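Long-range contact in regulatory protein BlaR1 (PDB 1NRF), which probably senses beta-lactam antibiotics through acylation of a serine in its extracellular C-terminal domain, relaying the signal across the membrane to the cytoplasm: residues K66-I79 and M108-Q122. Sequence-based numbering, arbitrary orientation.
Sequences KVFSALLALESGII and MSSSTTWYFQKLDRQ
The aliphatic stem of K66 lies across one face of the F116 ring, crossing that side chain at about a right angle; CG stands 3.9 Å from the ring centroid in a CH-pi contact, somewhat off-centre. Y115 CD1 sits over the centre of the opposite face, so the phenyl is a plate held between lysine and tyrosine, with A70 CB butting against its edge, 3.9 Å from F116 CE2. Beyond the straight run to CE the lysine turns at chi4 (61°), sending NZ past S111 and T113 to a hydrogen bond with S63, by similarity the serine that is acylated. Helix 66-76 probably carries the lysine of the SxxK motif of the penicillin-recognising serine enzyme fold, and helix 113-122 crosses it at 46°, 10.0 Å between axes. M108, its chain bent at chi2, pushes its methyl CE into the hollow formed by the K66 carbonyl, V67 CA and A70 CB, 3.8 Å from the last. Past the ring, S69 OG donates to D120 OD1 (2.8 Å) from the syn side, 25° out of the carboxylate plane, while Y148 bonds OD2, so both oxygens of this buried carboxylate are engaged. Further along, L119 is the bump that fills the hollow framed by A73, I78 and I79: CG rests on A73 CB at 3.8 Å, and CD1 reaches the CG2 methyls of I78 and I79 together. After the Schellman turn at G77, I78 and Q122 reach toward each other, CG2 and CD1 of I78 meeting the amide.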
loop_
_atom_site.group_PDB
_atom_site.type_symbol
_atom_site.label_atom_id
_atom_site.label_comp_id
_atom_site.label_asym_id
_atom_site.label_seq_id
_atom_site.Cartn_x
_atom_site.Cartn_y
_atom_site.Cartn_z
ATOM N N LYS A 66 4.382 -3.737 2.154
ATOM C CA LYS A 66 5.518 -4.264 1.396
ATOM C C LYS A 66 6.338 -3.172 0.686
ATOM O O LYS A 66 7.537 -3.335 0.444
ATOM C CB LYS A 66 5.027 -5.284 0.367
ATOM C CG LYS A 66 4.659 -6.654 0.924
ATOM C CD LYS A 66 4.112 -7.514 -0.210
ATOM C CE LYS A 66 3.909 -8.960 0.192
ATOM N NZ LYS A 66 2.935 -9.114 1.284
ATOM N N VAL A 67 5.686 -2.063 0.353
ATOM C CA VAL A 67 6.355 -0.943 -0.302
ATOM C C VAL A 67 7.467 -0.408 0.602
ATOM O O VAL A 67 8.588 -0.164 0.153
ATOM C CB VAL A 67 5.348 0.208 -0.607
ATOM C CG1 VAL A 67 6.079 1.424 -1.145
ATOM C CG2 VAL A 67 4.298 -0.265 -1.617
ATOM N N PHE A 68 7.152 -0.240 1.879
ATOM C CA PHE A 68 8.131 0.277 2.821
ATOM C C PHE A 68 9.071 -0.819 3.293
ATOM O O PHE A 68 10.212 -0.554 3.653
ATOM C CB PHE A 68 7.430 0.950 4.002
ATOM C CG PHE A 68 6.678 2.191 3.620
ATOM C CD1 PHE A 68 5.393 2.109 3.091
ATOM C CD2 PHE A 68 7.276 3.438 3.732
ATOM C CE1 PHE A 68 4.715 3.253 2.675
ATOM C CE2 PHE A 68 6.606 4.590 3.319
ATOM C CZ PHE A 68 5.321 4.495 2.789
ATOM N N SER A 69 8.586 -2.053 3.286
ATOM C CA SER A 69 9.417 -3.182 3.672
ATOM C C SER A 69 10.547 -3.258 2.645
ATOM O O SER A 69 11.717 -3.428 2.994
ATOM C CB SER A 69 8.603 -4.481 3.635
ATOM O OG SER A 69 9.442 -5.611 3.822
ATOM N N ALA A 70 10.174 -3.118 1.377
ATOM C CA ALA A 70 11.122 -3.167 0.269
ATOM C C ALA A 70 12.139 -2.027 0.327
ATOM O O ALA A 70 13.310 -2.208 0.007
ATOM C CB ALA A 70 10.362 -3.125 -1.054
ATOM N N LEU A 71 11.682 -0.852 0.745
ATOM C CA LEU A 71 12.540 0.322 0.836
ATOM C C LEU A 71 13.616 0.161 1.913
ATOM O O LEU A 71 14.763 0.561 1.720
ATOM C CB LEU A 71 11.689 1.560 1.126
ATOM C CG LEU A 71 12.400 2.914 1.165
ATOM C CD1 LEU A 71 13.111 3.207 -0.153
ATOM C CD2 LEU A 71 11.356 3.973 1.458
ATOM N N LEU A 72 13.241 -0.422 3.047
ATOM C CA LEU A 72 14.193 -0.630 4.122
ATOM C C LEU A 72 15.218 -1.659 3.656
ATOM O O LEU A 72 16.413 -1.483 3.875
ATOM C CB LEU A 72 13.488 -1.130 5.386
ATOM C CG LEU A 72 14.418 -1.546 6.535
ATOM C CD1 LEU A 72 15.190 -0.335 7.041
ATOM C CD2 LEU A 72 13.616 -2.173 7.660
ATOM N N ALA A 73 14.743 -2.720 3.003
ATOM C CA ALA A 73 15.622 -3.779 2.514
ATOM C C ALA A 73 16.702 -3.242 1.574
ATOM O O ALA A 73 17.868 -3.642 1.655
ATOM C CB ALA A 73 14.803 -4.851 1.813
ATOM N N LEU A 74 16.312 -2.344 0.678
ATOM C CA LEU A 74 17.252 -1.747 -0.261
ATOM C C LEU A 74 18.244 -0.842 0.476
ATOM O O LEU A 74 19.457 -0.926 0.276
ATOM C CB LEU A 74 16.492 -0.934 -1.316
ATOM C CG LEU A 74 15.638 -1.743 -2.293
ATOM C CD1 LEU A 74 14.769 -0.804 -3.128
ATOM C CD2 LEU A 74 16.558 -2.594 -3.184
ATOM N N GLU A 75 17.710 0.026 1.327
ATOM C CA GLU A 75 18.517 0.957 2.104
ATOM C C GLU A 75 19.556 0.270 2.983
ATOM O O GLU A 75 20.580 0.868 3.312
ATOM C CB GLU A 75 17.606 1.819 2.977
ATOM C CG GLU A 75 17.054 3.041 2.272
ATOM C CD GLU A 75 18.131 4.072 2.017
ATOM O OE1 GLU A 75 18.840 4.430 2.986
ATOM O OE2 GLU A 75 18.271 4.528 0.861
ATOM N N SER A 76 19.282 -0.978 3.362
ATOM C CA SER A 76 20.179 -1.759 4.212
ATOM C C SER A 76 21.210 -2.554 3.415
ATOM O O SER A 76 22.178 -3.067 3.976
ATOM C CB SER A 76 19.374 -2.734 5.076
ATOM O OG SER A 76 18.743 -2.066 6.150
ATOM N N GLY A 77 20.994 -2.657 2.110
ATOM C CA GLY A 77 21.907 -3.409 1.279
ATOM C C GLY A 77 21.523 -4.876 1.238
ATOM O O GLY A 77 22.232 -5.692 0.640
ATOM N N ILE A 78 20.403 -5.221 1.874
ATOM C CA ILE A 78 19.926 -6.607 1.892
ATOM C C ILE A 78 19.645 -7.099 0.472
ATOM O O ILE A 78 19.746 -8.291 0.189
ATOM C CB ILE A 78 18.641 -6.755 2.743
ATOM C CG1 ILE A 78 18.914 -6.312 4.181
ATOM C CG2 ILE A 78 18.167 -8.198 2.734
ATOM C CD1 ILE A 78 20.102 -7.000 4.832
ATOM N N ILE A 79 19.282 -6.166 -0.408
ATOM C CA ILE A 79 19.005 -6.459 -1.810
ATOM C C ILE A 79 19.347 -5.219 -2.620
ATOM O O ILE A 79 19.474 -4.127 -2.068
ATOM C CB ILE A 79 17.510 -6.819 -2.063
ATOM C CG1 ILE A 79 16.593 -5.751 -1.458
ATOM C CG2 ILE A 79 17.191 -8.178 -1.478
ATOM C CD1 ILE A 79 15.139 -6.006 -1.719
ATOM N N MET A 108 6.269 -8.396 -5.342
ATOM C CA MET A 108 5.327 -7.294 -5.195
ATOM C C MET A 108 4.039 -7.560 -5.959
ATOM O O MET A 108 2.949 -7.503 -5.386
ATOM C CB MET A 108 5.935 -5.987 -5.714
ATOM C CG MET A 108 6.727 -5.213 -4.685
ATOM S SD MET A 108 5.731 -4.451 -3.351
ATOM C CE MET A 108 6.974 -3.334 -2.713
ATOM N N SER A 109 4.169 -7.831 -7.256
ATOM C CA SER A 109 3.004 -8.090 -8.104
ATOM C C SER A 109 2.179 -9.214 -7.526
ATOM O O SER A 109 0.953 -9.162 -7.512
ATOM C CB SER A 109 3.430 -8.497 -9.513
ATOM O OG SER A 109 4.456 -7.664 -10.004
ATOM N N SER A 110 2.869 -10.231 -7.034
ATOM C CA SER A 110 2.207 -11.396 -6.494
ATOM C C SER A 110 1.988 -11.367 -4.982
ATOM O O SER A 110 1.322 -12.244 -4.427
ATOM C CB SER A 110 3.008 -12.628 -6.906
ATOM O OG SER A 110 3.113 -12.672 -8.325
ATOM N N SER A 111 2.520 -10.347 -4.319
ATOM C CA SER A 111 2.377 -10.259 -2.873
ATOM C C SER A 111 2.907 -11.549 -2.257
ATOM O O SER A 111 2.320 -12.087 -1.317
ATOM C CB SER A 111 0.906 -10.073 -2.475
ATOM O OG SER A 111 0.426 -8.798 -2.856
ATOM N N THR A 112 4.002 -12.056 -2.814
ATOM C CA THR A 112 4.617 -13.272 -2.298
ATOM C C THR A 112 5.149 -12.880 -0.940
ATOM O O THR A 112 6.248 -12.348 -0.814
ATOM C CB THR A 112 5.767 -13.745 -3.195
ATOM O OG1 THR A 112 5.243 -14.101 -4.481
ATOM C CG2 THR A 112 6.463 -14.952 -2.581
ATOM N N THR A 113 4.333 -13.137 0.072
ATOM C CA THR A 113 4.644 -12.798 1.448
ATOM C C THR A 113 5.957 -13.325 1.987
ATOM O O THR A 113 6.690 -12.572 2.627
ATOM C CB THR A 113 3.502 -13.248 2.375
ATOM O OG1 THR A 113 2.297 -12.564 1.999
ATOM C CG2 THR A 113 3.825 -12.918 3.827
ATOM N N TRP A 114 6.273 -14.598 1.729
ATOM C CA TRP A 114 7.515 -15.164 2.257
ATOM C C TRP A 114 8.762 -14.387 1.857
ATOM O O TRP A 114 9.725 -14.321 2.618
ATOM C CB TRP A 114 7.672 -16.650 1.875
ATOM C CG TRP A 114 7.863 -16.970 0.403
ATOM C CD1 TRP A 114 6.929 -17.488 -0.445
ATOM C CD2 TRP A 114 9.083 -16.884 -0.349
ATOM N NE1 TRP A 114 7.491 -17.742 -1.670
ATOM C CE2 TRP A 114 8.812 -17.382 -1.638
ATOM C CE3 TRP A 114 10.381 -16.438 -0.054
ATOM C CZ2 TRP A 114 9.793 -17.452 -2.640
ATOM C CZ3 TRP A 114 11.361 -16.508 -1.052
ATOM C CH2 TRP A 114 11.057 -17.013 -2.328
ATOM N N TYR A 115 8.733 -13.779 0.676
ATOM C CA TYR A 115 9.874 -13.005 0.182
ATOM C C TYR A 115 10.228 -11.825 1.088
ATOM O O TYR A 115 11.385 -11.642 1.464
ATOM C CB TYR A 115 9.584 -12.495 -1.230
ATOM C CG TYR A 115 10.711 -11.694 -1.841
ATOM C CD1 TYR A 115 10.948 -10.378 -1.455
ATOM C CD2 TYR A 115 11.556 -12.267 -2.799
ATOM C CE1 TYR A 115 11.997 -9.658 -2.006
ATOM C CE2 TYR A 115 12.601 -11.555 -3.354
ATOM C CZ TYR A 115 12.818 -10.256 -2.957
ATOM O OH TYR A 115 13.855 -9.546 -3.515
ATOM N N PHE A 116 9.227 -11.017 1.422
ATOM C CA PHE A 116 9.450 -9.858 2.275
ATOM C C PHE A 116 9.650 -10.274 3.724
ATOM O O PHE A 116 10.381 -9.620 4.469
ATOM C CB PHE A 116 8.286 -8.864 2.135
ATOM C CG PHE A 116 8.129 -8.326 0.736
ATOM C CD1 PHE A 116 7.414 -9.045 -0.227
ATOM C CD2 PHE A 116 8.783 -7.155 0.349
ATOM C CE1 PHE A 116 7.365 -8.607 -1.557
ATOM C CE2 PHE A 116 8.739 -6.711 -0.974
ATOM C CZ PHE A 116 8.031 -7.440 -1.929
ATOM N N GLN A 117 9.015 -11.374 4.114
ATOM C CA GLN A 117 9.150 -11.892 5.471
ATOM C C GLN A 117 10.600 -12.290 5.741
ATOM O O GLN A 117 11.190 -11.895 6.749
ATOM C CB GLN A 117 8.240 -13.106 5.657
ATOM C CG GLN A 117 7.082 -12.878 6.611
ATOM C CD GLN A 117 6.068 -14.006 6.568
ATOM O OE1 GLN A 117 5.251 -14.158 7.476
ATOM N NE2 GLN A 117 6.108 -14.797 5.502
ATOM N N LYS A 118 11.176 -13.076 4.840
ATOM C CA LYS A 118 12.551 -13.504 5.014
ATOM C C LYS A 118 13.458 -12.298 4.831
ATOM O O LYS A 118 14.645 -12.338 5.163
ATOM C CB LYS A 118 12.897 -14.616 4.014
ATOM C CG LYS A 118 12.002 -15.868 4.156
ATOM C CD LYS A 118 12.687 -17.177 3.703
ATOM C CE LYS A 118 12.982 -17.228 2.205
ATOM N NZ LYS A 118 13.570 -18.542 1.774
ATOM N N LEU A 119 12.879 -11.218 4.318
ATOM C CA LEU A 119 13.608 -9.975 4.091
ATOM C C LEU A 119 13.597 -9.188 5.399
ATOM O O LEU A 119 14.594 -8.572 5.775
ATOM C CB LEU A 119 12.917 -9.174 2.983
ATOM C CG LEU A 119 13.738 -8.454 1.907
ATOM C CD1 LEU A 119 14.790 -9.381 1.326
ATOM C CD2 LEU A 119 12.797 -7.964 0.814
ATOM N N ASP A 120 12.460 -9.230 6.094
ATOM C CA ASP A 120 12.286 -8.536 7.370
ATOM C C ASP A 120 13.068 -9.220 8.491
ATOM O O ASP A 120 13.523 -8.566 9.430
ATOM C CB ASP A 120 10.793 -8.479 7.751
ATOM C CG ASP A 120 10.031 -7.363 7.026
ATOM O OD1 ASP A 120 10.601 -6.733 6.108
ATOM O OD2 ASP A 120 8.852 -7.117 7.377
ATOM N N ARG A 121 13.213 -10.538 8.387
ATOM C CA ARG A 121 13.941 -11.318 9.385
ATOM C C ARG A 121 15.445 -11.080 9.314
ATOM O O ARG A 121 16.146 -11.190 10.321
ATOM C CB ARG A 121 13.645 -12.811 9.204
ATOM C CG ARG A 121 12.217 -13.213 9.573
ATOM C CD ARG A 121 11.745 -14.415 8.767
ATOM N NE ARG A 121 10.430 -14.898 9.191
ATOM C CZ ARG A 121 9.700 -15.771 8.502
ATOM N NH1 ARG A 121 10.153 -16.249 7.350
ATOM N NH2 ARG A 121 8.533 -16.188 8.976
ATOM N N GLN A 122 15.939 -10.748 8.123
ATOM C CA GLN A 122 17.361 -10.504 7.945
ATOM C C GLN A 122 17.724 -9.174 8.607
ATOM O O GLN A 122 18.823 -9.007 9.145
ATOM C CB GLN A 122 17.715 -10.473 6.451
ATOM C CG GLN A 122 19.198 -10.708 6.151
ATOM C CD GLN A 122 19.519 -10.805 4.652
ATOM O OE1 GLN A 122 18.810 -11.474 3.887
ATOM N NE2 GLN A 122 20.602 -10.150 4.235
#